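Local coordinates for RNA-dependent RNA polymerase (PDB 6DX1), which probably acts as a viral OTU-type cysteine protease that removes ubiquitin from host proteins, as a domain of the large polymerase protein of the nairovirus Qalyub virus, at residues 41-46 with 58-63; 47-52 with 151-156; 102-107 with 113-118. All coordinates share one frame; numbering follows the deposited sequence.

Contact 1 of 3, residues 41-46 with 58-63; sequences CFFRAV and IEVKNM
Phe-43 and Val-46, one helical turn apart, form the face that helix 41-51 turns toward Val-60 and Lys-61 of helix 57-70. The two short segments cross at 99°, with their axes 8.7 Å apart, so contact is confined to one compact patch. Phe-43 comes first and supplies most of what helix 41-51 contributes. Its ring swings away from the carbonyl carbon (chi1 -61°) and lies flat beneath the aliphatic stem of Lys-61. The lysine CG stands almost over the ring centre, 3.5 Å from the Phe-43 centroid and only 8° off the ring normal, a clear CH-pi contact. CD and CE then pass across the rim, Lys-61 CE reaching to 3.8 Å from Phe-43 CE2, and a bend at chi3 carries the amine beyond the ring to hydrogen-bond with the carbonyl oxygen of Ser-92. On the opposite face Phe-42 brings CD2 over the rim of the ring. Val-60 fills a third direction: its CG1 lies in the ring plane, 3.7 Å from Phe-43 CD1. Further along, Val-46 brings its CG1 to 3.8 Å from that same Val-60 methyl, CG1, which therefore fits between phenyl ring and valine branch. A beta-branched residue suits this spot because it is short, rigid and wide.

A helix beginning at Cys-41, with His-150 beside it, is consistent with the nucleophile-bearing helix of clan CA cysteine proteases, and helix 57-70 packs against one side of that helix. No hydrogen bond crosses between the segments. Cohesion here rests on dispersion and burial of carbon, while lysine contributes as a long hydrocarbon whose charged end finds its polar partner outside the apolar patch.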
loop_
_atom_site.group_PDB
_atom_site.type_symbol
_atom_site.label_atom_id
_atom_site.label_comp_id
_atom_site.label_asym_id
_atom_site.label_seq_id
_atom_site.Cartn_x
_atom_site.Cartn_y
_atom_site.Cartn_z
ATOM N N CYS A 41 3.100 0.153 10.521
ATOM C CA CYS A 41 3.381 -1.056 9.749
ATOM C C CYS A 41 3.277 -0.836 8.233
ATOM O O CYS A 41 4.044 -1.441 7.474
ATOM C CB CYS A 41 2.444 -2.182 10.191
ATOM S SG CYS A 41 0.698 -1.751 10.082
ATOM N N PHE A 42 2.325 -0.012 7.765
ATOM C CA PHE A 42 2.253 0.260 6.325
ATOM C C PHE A 42 3.575 0.832 5.813
ATOM O O PHE A 42 4.155 0.342 4.833
ATOM C CB PHE A 42 1.106 1.234 6.003
ATOM C CG PHE A 42 1.143 1.730 4.578
ATOM C CD1 PHE A 42 0.505 1.021 3.571
ATOM C CD2 PHE A 42 1.867 2.857 4.239
ATOM C CE1 PHE A 42 0.570 1.445 2.250
ATOM C CE2 PHE A 42 1.954 3.277 2.916
ATOM C CZ PHE A 42 1.298 2.572 1.918
ATOM N N PHE A 43 4.077 1.863 6.492
ATOM C CA PHE A 43 5.329 2.494 6.093
ATOM C C PHE A 43 6.519 1.562 6.286
ATOM O O PHE A 43 7.509 1.657 5.542
ATOM C CB PHE A 43 5.512 3.781 6.900
ATOM C CG PHE A 43 4.415 4.784 6.671
ATOM C CD1 PHE A 43 4.343 5.473 5.464
ATOM C CD2 PHE A 43 3.456 5.029 7.647
ATOM C CE1 PHE A 43 3.340 6.402 5.240
ATOM C CE2 PHE A 43 2.444 5.956 7.433
ATOM C CZ PHE A 43 2.383 6.646 6.225
ATOM N N ARG A 44 6.452 0.682 7.289
ATOM C CA ARG A 44 7.507 -0.304 7.488
ATOM C C ARG A 44 7.572 -1.283 6.323
ATOM O O ARG A 44 8.662 -1.679 5.890
ATOM C CB ARG A 44 7.269 -1.069 8.793
ATOM C CG ARG A 44 7.477 -0.235 10.033
ATOM C CD ARG A 44 7.049 -0.992 11.285
ATOM N NE ARG A 44 7.304 -0.133 12.437
ATOM C CZ ARG A 44 8.519 0.075 12.933
ATOM N NH1 ARG A 44 9.574 -0.559 12.414
ATOM N NH2 ARG A 44 8.679 0.894 13.959
ATOM N N ALA A 45 6.409 -1.691 5.809
ATOM C CA ALA A 45 6.380 -2.616 4.686
ATOM C C ALA A 45 6.952 -1.958 3.439
ATOM O O ALA A 45 7.747 -2.570 2.718
ATOM C CB ALA A 45 4.943 -3.100 4.445
ATOM N N VAL A 46 6.564 -0.707 3.171
ATOM C CA VAL A 46 7.106 -0.018 2.002
ATOM C C VAL A 46 8.597 0.227 2.179
ATOM O O VAL A 46 9.380 0.101 1.225
ATOM C CB VAL A 46 6.335 1.286 1.737
ATOM C CG1 VAL A 46 6.963 2.040 0.551
ATOM C CG2 VAL A 46 4.853 0.967 1.468
ATOM N N ILE A 58 10.271 6.204 8.511
ATOM C CA ILE A 58 10.091 7.656 8.583
ATOM C C ILE A 58 10.369 8.303 7.232
ATOM O O ILE A 58 9.688 9.255 6.830
ATOM C CB ILE A 58 10.985 8.268 9.680
ATOM C CG1 ILE A 58 10.522 7.789 11.052
ATOM C CG2 ILE A 58 10.930 9.804 9.607
ATOM C CD1 ILE A 58 9.212 8.388 11.478
ATOM N N GLU A 59 11.383 7.816 6.518
ATOM C CA GLU A 59 11.658 8.374 5.197
ATOM C C GLU A 59 10.490 8.157 4.247
ATOM O O GLU A 59 10.254 8.984 3.359
ATOM C CB GLU A 59 12.926 7.764 4.613
ATOM C CG GLU A 59 14.204 8.190 5.329
ATOM C CD GLU A 59 14.280 9.687 5.595
ATOM O OE1 GLU A 59 14.760 10.060 6.690
ATOM O OE2 GLU A 59 13.860 10.489 4.725
ATOM N N VAL A 60 9.764 7.048 4.400
ATOM C CA VAL A 60 8.582 6.843 3.567
ATOM C C VAL A 60 7.506 7.854 3.931
ATOM O O VAL A 60 6.860 8.435 3.050
ATOM C CB VAL A 60 8.064 5.397 3.684
ATOM C CG1 VAL A 60 6.872 5.180 2.743
ATOM C CG2 VAL A 60 9.166 4.397 3.365
ATOM N N LYS A 61 7.290 8.088 5.233
ATOM C CA LYS A 61 6.329 9.115 5.633
ATOM C C LYS A 61 6.736 10.468 5.074
ATOM O O LYS A 61 5.894 11.216 4.560
ATOM C CB LYS A 61 6.211 9.180 7.162
ATOM C CG LYS A 61 5.762 7.869 7.787
ATOM C CD LYS A 61 5.413 8.003 9.270
ATOM C CE LYS A 61 4.096 8.748 9.461
ATOM N NZ LYS A 61 3.687 8.788 10.888
ATOM N N ASN A 62 8.039 10.776 5.132
ATOM C CA ASN A 62 8.554 12.040 4.610
ATOM C C ASN A 62 8.274 12.184 3.118
ATOM O O ASN A 62 7.863 13.254 2.655
ATOM C CB ASN A 62 10.063 12.139 4.851
ATOM C CG ASN A 62 10.418 12.474 6.280
ATOM O OD1 ASN A 62 9.599 12.992 7.039
ATOM N ND2 ASN A 62 11.666 12.187 6.654
ATOM N N MET A 63 8.536 11.131 2.337
ATOM C CA MET A 63 8.389 11.274 0.891
ATOM C C MET A 63 6.923 11.409 0.502
ATOM O O MET A 63 6.608 12.087 -0.480
ATOM C CB MET A 63 9.056 10.107 0.150
ATOM C CG MET A 63 8.376 8.761 0.303
ATOM S SD MET A 63 9.248 7.429 -0.570
ATOM C CE MET A 63 10.870 7.475 0.199
#

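Contact 2 of 3, residues 47-52 with 151-156; sequences STFLYD and FDFLVP
Phe-153 pushes its ring out from strand 150-156 against the flank of helix 41-51, where it overlaps Thr-48 and Phe-49. With CG anti to the backbone N (chi1 178°), the phenyl reaches across the gap between strand and helix; the CA atoms of Thr-48 and Phe-153 are 7.2 Å apart. Its outer end meets the base of the Phe-49 side chain, Phe-49 CB being 3.7 Å from Phe-153 CE1. The backbone N of Phe-49 lies over one face, offset toward the rim, so the ring also faces the helix backbone, though loosely. The two aromatic groups are not stacked face to face: Phe-153 CZ sits at the edge of the Phe-49 ring, near its plane and 3.8 Å from Phe-49 CD1, while the rest of that ring leads away from the strand.

On the same side of the ring, Thr-48 meets the CD2 rim, its methyl CG2 approaching obliquely to 3.5 Å from Phe-153 CD2. A chi1 of -56° divides the labour of this residue. The methyl is turned to the phenyl, and OG1 is turned back to hydrogen-bond with the carbonyl oxygen of Arg-44 one turn earlier. Threonine thus offers a greasy surface to the strand while its hydroxyl is satisfied within the helix.

The contact seats helix 41-51 on one end of the central sheet. Phe-153 is backbone-bonded to Glu-33 of edge strand 30-33, a residue that Thr-48 also touches, whereas Phe-49 touches Ile-141 of strand 140-146 and Leu-113 in the loop leading into strand 114-120.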
loop_
_atom_site.group_PDB
_atom_site.type_symbol
_atom_site.label_atom_id
_atom_site.label_comp_id
_atom_site.label_asym_id
_atom_site.label_seq_id
_atom_site.Cartn_x
_atom_site.Cartn_y
_atom_site.Cartn_z
ATOM N N SER A 47 9.022 0.564 3.406
ATOM C CA SER A 47 10.451 0.702 3.680
ATOM C C SER A 47 11.212 -0.580 3.353
ATOM O O SER A 47 12.326 -0.532 2.814
ATOM C CB SER A 47 10.667 1.099 5.144
ATOM O OG SER A 47 12.063 1.213 5.433
ATOM N N THR A 48 10.636 -1.743 3.674
ATOM C CA THR A 48 11.303 -2.996 3.344
ATOM C C THR A 48 11.488 -3.136 1.837
ATOM O O THR A 48 12.539 -3.598 1.370
ATOM C CB THR A 48 10.510 -4.169 3.920
ATOM O OG1 THR A 48 10.350 -3.964 5.332
ATOM C CG2 THR A 48 11.257 -5.488 3.700
ATOM N N PHE A 49 10.495 -2.698 1.059
ATOM C CA PHE A 49 10.606 -2.747 -0.398
ATOM C C PHE A 49 11.717 -1.833 -0.910
ATOM O O PHE A 49 12.522 -2.228 -1.769
ATOM C CB PHE A 49 9.270 -2.350 -1.030
ATOM C CG PHE A 49 9.331 -2.225 -2.534
ATOM C CD1 PHE A 49 9.131 -3.335 -3.336
ATOM C CD2 PHE A 49 9.582 -0.996 -3.128
ATOM C CE1 PHE A 49 9.193 -3.214 -4.720
ATOM C CE2 PHE A 49 9.642 -0.877 -4.507
ATOM C CZ PHE A 49 9.451 -1.990 -5.293
ATOM N N LEU A 50 11.760 -0.595 -0.412
ATOM C CA LEU A 50 12.687 0.406 -0.938
ATOM C C LEU A 50 14.110 0.209 -0.432
ATOM O O LEU A 50 15.068 0.426 -1.185
ATOM C CB LEU A 50 12.213 1.812 -0.569
ATOM C CG LEU A 50 10.894 2.284 -1.178
ATOM C CD1 LEU A 50 10.430 3.593 -0.555
ATOM C CD2 LEU A 50 11.068 2.432 -2.681
ATOM N N TYR A 51 14.271 -0.189 0.837
ATOM C CA TYR A 51 15.563 -0.141 1.519
ATOM C C TYR A 51 16.064 -1.485 2.028
ATOM O O TYR A 51 17.167 -1.541 2.593
ATOM C CB TYR A 51 15.481 0.830 2.707
ATOM C CG TYR A 51 14.971 2.199 2.350
ATOM C CD1 TYR A 51 13.895 2.747 3.026
ATOM C CD2 TYR A 51 15.564 2.952 1.338
ATOM C CE1 TYR A 51 13.420 4.001 2.719
ATOM C CE2 TYR A 51 15.096 4.208 1.021
ATOM C CZ TYR A 51 14.016 4.727 1.707
ATOM O OH TYR A 51 13.543 5.981 1.402
ATOM N N ASP A 52 15.302 -2.562 1.853
ATOM C CA ASP A 52 15.610 -3.891 2.390
ATOM C C ASP A 52 15.681 -3.901 3.914
ATOM O O ASP A 52 16.307 -4.789 4.502
ATOM C CB ASP A 52 16.907 -4.459 1.794
ATOM C CG ASP A 52 16.855 -4.547 0.284
ATOM O OD1 ASP A 52 15.822 -5.010 -0.247
ATOM O OD2 ASP A 52 17.836 -4.139 -0.373
ATOM N N PHE A 151 -0.117 -4.475 8.156
ATOM C CA PHE A 151 0.444 -4.783 6.840
ATOM C C PHE A 151 1.793 -5.459 7.006
ATOM O O PHE A 151 2.662 -4.944 7.719
ATOM C CB PHE A 151 0.655 -3.521 5.997
ATOM C CG PHE A 151 -0.616 -2.804 5.611
ATOM C CD1 PHE A 151 -1.301 -3.156 4.454
ATOM C CD2 PHE A 151 -1.089 -1.741 6.372
ATOM C CE1 PHE A 151 -2.467 -2.473 4.083
ATOM C CE2 PHE A 151 -2.252 -1.055 6.012
ATOM C CZ PHE A 151 -2.943 -1.431 4.867
ATOM N N ASP A 152 1.982 -6.574 6.311
ATOM C CA ASP A 152 3.295 -7.178 6.130
ATOM C C ASP A 152 3.709 -7.066 4.669
ATOM O O ASP A 152 2.903 -6.742 3.793
ATOM C CB ASP A 152 3.279 -8.635 6.580
ATOM C CG ASP A 152 3.039 -8.773 8.077
ATOM O OD1 ASP A 152 2.108 -9.508 8.470
ATOM O OD2 ASP A 152 3.792 -8.140 8.853
ATOM N N PHE A 153 4.986 -7.335 4.397
ATOM C CA PHE A 153 5.517 -7.196 3.049
ATOM C C PHE A 153 5.564 -8.555 2.359
ATOM O O PHE A 153 5.857 -9.571 2.987
ATOM C CB PHE A 153 6.919 -6.583 3.089
ATOM C CG PHE A 153 7.566 -6.433 1.746
ATOM C CD1 PHE A 153 6.921 -5.777 0.707
ATOM C CD2 PHE A 153 8.851 -6.905 1.538
ATOM C CE1 PHE A 153 7.533 -5.623 -0.527
ATOM C CE2 PHE A 153 9.476 -6.749 0.307
ATOM C CZ PHE A 153 8.812 -6.119 -0.735
ATOM N N LEU A 154 5.259 -8.576 1.067
ATOM C CA LEU A 154 5.264 -9.816 0.300
ATOM C C LEU A 154 6.267 -9.693 -0.841
ATOM O O LEU A 154 6.184 -8.751 -1.631
ATOM C CB LEU A 154 3.867 -10.123 -0.253
ATOM C CG LEU A 154 2.792 -10.473 0.770
ATOM C CD1 LEU A 154 1.439 -10.478 0.050
ATOM C CD2 LEU A 154 3.042 -11.813 1.414
ATOM N N VAL A 155 7.198 -10.638 -0.931
ATOM C CA VAL A 155 8.198 -10.666 -1.996
ATOM C C VAL A 155 7.783 -11.730 -3.021
ATOM O O VAL A 155 7.677 -12.903 -2.651
ATOM C CB VAL A 155 9.603 -10.975 -1.467
ATOM C CG1 VAL A 155 10.622 -10.810 -2.592
ATOM C CG2 VAL A 155 9.954 -10.094 -0.285
ATOM N N PRO A 156 7.579 -11.368 -4.281
ATOM C CA PRO A 156 7.224 -12.384 -5.279
ATOM C C PRO A 156 8.331 -13.415 -5.435
ATOM O O PRO A 156 9.521 -13.085 -5.451
ATOM C CB PRO A 156 7.034 -11.569 -6.564
ATOM C CG PRO A 156 6.762 -10.175 -6.092
ATOM C CD PRO A 156 7.573 -10.009 -4.845
#

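Contact 3 of 3, residues 102-107 with 113-118; sequences VEAEIL and LTVIFW
Ala-104, Val-115 and Leu-107 lose the most surface where helix 101-111 lies against strand 114-120. Ala-104 sits at the middle of the interface, its CA only 6.1 Å from the CA of Val-115. Its single methyl is directed at the strand and serves two partners: Ala-104 CB stands 3.9 Å from Val-115 CG1 and 3.7 Å from Phe-117 CZ. A residue this small suits a place where the helix backbone runs so near the sheet.

Val-115 answers with both branches. CG1, anti to the backbone N (chi1 178°), meets the alanine methyl, while Val-115 CG2 comes 3.9 Å from the carbonyl oxygen of Ala-104. Beta-branching fits a strand residue and spreads two methyls under the helix. Two positions on, Phe-117 starts off to one side but sends the far end of its ring back, so that the alanine methyl meets CZ and CE1 obliquely. The other neighbours of this ring include Trp-132 and Phe-151.

Leu-107, one turn after Ala-104, covers the upstream end of the strand more loosely. Here its backbone oxygen lies 4.5 Å from CD1 of Leu-113, and its isobutyl group also touches Phe-42 of helix 41-51.

Helix and strand are joined by a short turn, and the strand runs near the middle of the mixed sheet, between strands 125-132 and 140-146. Since no hydrogen bond spans the two segments, the helix is held to the sheet by shape and hydrophobic burial, leaving the strand's backbone groups to pair with Trp-132, Ile-130, Ile-141 and Leu-143.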
loop_
_atom_site.group_PDB
_atom_site.type_symbol
_atom_site.label_atom_id
_atom_site.label_comp_id
_atom_site.label_asym_id
_atom_site.label_seq_id
_atom_site.Cartn_x
_atom_site.Cartn_y
_atom_site.Cartn_z
ATOM N N VAL A 102 -4.599 6.092 1.604
ATOM C CA VAL A 102 -4.135 7.431 1.242
ATOM C C VAL A 102 -2.707 7.376 0.703
ATOM O O VAL A 102 -2.395 7.929 -0.360
ATOM C CB VAL A 102 -4.252 8.379 2.453
ATOM C CG1 VAL A 102 -3.526 9.682 2.194
ATOM C CG2 VAL A 102 -5.722 8.646 2.763
ATOM N N GLU A 103 -1.820 6.695 1.423
ATOM C CA GLU A 103 -0.425 6.626 1.022
ATOM C C GLU A 103 -0.196 5.658 -0.134
ATOM O O GLU A 103 0.763 5.829 -0.898
ATOM C CB GLU A 103 0.417 6.232 2.229
ATOM C CG GLU A 103 0.563 7.365 3.244
ATOM C CD GLU A 103 -0.660 7.555 4.144
ATOM O OE1 GLU A 103 -1.437 6.601 4.368
ATOM O OE2 GLU A 103 -0.840 8.683 4.646
ATOM N N ALA A 104 -1.045 4.633 -0.272
ATOM C CA ALA A 104 -0.938 3.761 -1.437
ATOM C C ALA A 104 -1.143 4.557 -2.720
ATOM O O ALA A 104 -0.387 4.387 -3.689
ATOM C CB ALA A 104 -1.935 2.604 -1.339
ATOM N N GLU A 105 -2.131 5.463 -2.731
ATOM C CA GLU A 105 -2.303 6.349 -3.882
ATOM C C GLU A 105 -1.067 7.212 -4.090
ATOM O O GLU A 105 -0.541 7.303 -5.208
ATOM C CB GLU A 105 -3.539 7.243 -3.706
ATOM C CG GLU A 105 -3.695 8.235 -4.877
ATOM C CD GLU A 105 -4.746 9.310 -4.631
ATOM O OE1 GLU A 105 -5.114 10.004 -5.599
ATOM O OE2 GLU A 105 -5.219 9.442 -3.492
ATOM N N ILE A 106 -0.586 7.856 -3.018
ATOM C CA ILE A 106 0.556 8.762 -3.138
ATOM C C ILE A 106 1.771 8.019 -3.670
ATOM O O ILE A 106 2.462 8.486 -4.582
ATOM C CB ILE A 106 0.870 9.421 -1.782
ATOM C CG1 ILE A 106 -0.245 10.380 -1.360
ATOM C CG2 ILE A 106 2.209 10.158 -1.850
ATOM C CD1 ILE A 106 -0.098 10.877 0.078
ATOM N N LEU A 107 2.067 6.854 -3.093
ATOM C CA LEU A 107 3.282 6.148 -3.489
ATOM C C LEU A 107 3.181 5.589 -4.906
ATOM O O LEU A 107 4.180 5.569 -5.637
ATOM C CB LEU A 107 3.591 5.035 -2.486
ATOM C CG LEU A 107 4.073 5.611 -1.157
ATOM C CD1 LEU A 107 3.894 4.587 -0.050
ATOM C CD2 LEU A 107 5.527 6.041 -1.277
ATOM N N LEU A 113 4.738 3.029 -9.847
ATOM C CA LEU A 113 4.516 1.599 -9.874
ATOM C C LEU A 113 3.186 1.304 -9.207
ATOM O O LEU A 113 2.504 2.201 -8.701
ATOM C CB LEU A 113 5.652 0.831 -9.200
ATOM C CG LEU A 113 6.196 1.400 -7.894
ATOM C CD1 LEU A 113 5.182 1.385 -6.776
ATOM C CD2 LEU A 113 7.440 0.622 -7.493
ATOM N N THR A 114 2.838 0.032 -9.199
ATOM C CA THR A 114 1.565 -0.411 -8.668
ATOM C C THR A 114 1.729 -0.834 -7.213
ATOM O O THR A 114 2.767 -1.371 -6.828
ATOM C CB THR A 114 1.052 -1.556 -9.542
ATOM O OG1 THR A 114 0.856 -1.044 -10.867
ATOM C CG2 THR A 114 -0.236 -2.159 -9.012
ATOM N N VAL A 115 0.709 -0.555 -6.398
ATOM C CA VAL A 115 0.664 -0.971 -4.998
ATOM C C VAL A 115 -0.575 -1.837 -4.824
ATOM O O VAL A 115 -1.671 -1.430 -5.233
ATOM C CB VAL A 115 0.615 0.244 -4.047
ATOM C CG1 VAL A 115 0.519 -0.212 -2.584
ATOM C CG2 VAL A 115 1.818 1.160 -4.255
ATOM N N ILE A 116 -0.415 -3.020 -4.222
ATOM C CA ILE A 116 -1.531 -3.945 -4.032
ATOM C C ILE A 116 -1.619 -4.353 -2.567
ATOM O O ILE A 116 -0.606 -4.712 -1.956
ATOM C CB ILE A 116 -1.404 -5.197 -4.918
ATOM C CG1 ILE A 116 -1.224 -4.793 -6.381
ATOM C CG2 ILE A 116 -2.653 -6.067 -4.765
ATOM C CD1 ILE A 116 -0.894 -6.002 -7.273
ATOM N N PHE A 117 -2.831 -4.280 -2.008
ATOM C CA PHE A 117 -3.157 -4.844 -0.696
ATOM C C PHE A 117 -3.871 -6.173 -0.908
ATOM O O PHE A 117 -4.971 -6.198 -1.480
ATOM C CB PHE A 117 -4.105 -3.945 0.103
ATOM C CG PHE A 117 -3.581 -2.564 0.449
ATOM C CD1 PHE A 117 -2.275 -2.169 0.186
ATOM C CD2 PHE A 117 -4.449 -1.655 1.069
ATOM C CE1 PHE A 117 -1.840 -0.882 0.535
ATOM C CE2 PHE A 117 -4.022 -0.375 1.419
ATOM C CZ PHE A 117 -2.726 0.013 1.157
ATOM N N TRP A 118 -3.297 -7.254 -0.387
ATOM C CA TRP A 118 -3.882 -8.586 -0.511
ATOM C C TRP A 118 -4.485 -8.974 0.838
ATOM O O TRP A 118 -3.753 -9.158 1.819
ATOM C CB TRP A 118 -2.817 -9.593 -0.943
ATOM C CG TRP A 118 -2.160 -9.339 -2.274
ATOM C CD1 TRP A 118 -0.873 -8.907 -2.492
ATOM C CD2 TRP A 118 -2.730 -9.567 -3.572
ATOM N NE1 TRP A 118 -0.614 -8.841 -3.856
ATOM C CE2 TRP A 118 -1.741 -9.242 -4.532
ATOM C CE3 TRP A 118 -3.987 -10.005 -4.015
ATOM C CZ2 TRP A 118 -1.969 -9.345 -5.912
ATOM C CZ3 TRP A 118 -4.211 -10.107 -5.390
ATOM C CH2 TRP A 118 -3.213 -9.776 -6.316
#

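How the contacts relate
After three strands, helix 41-51 supplies one side of two contacts. Contact 1 closes a short loop by bringing 58-63 back onto its first half. Contact 2 opens at 47-52, before contact 1 has closed, so the two cross; it closes only when strand 150-156 arrives near the C terminus. Contact 3, a local closure of helix 101-111 on strand 114-120, falls wholly within that long span and follows contact 1 in series. Phe-42 lies between the contacts, packing on Glu-103, Phe-117 and Phe-151. Together the contacts join the helical part of the OTU fold to its central mixed sheet.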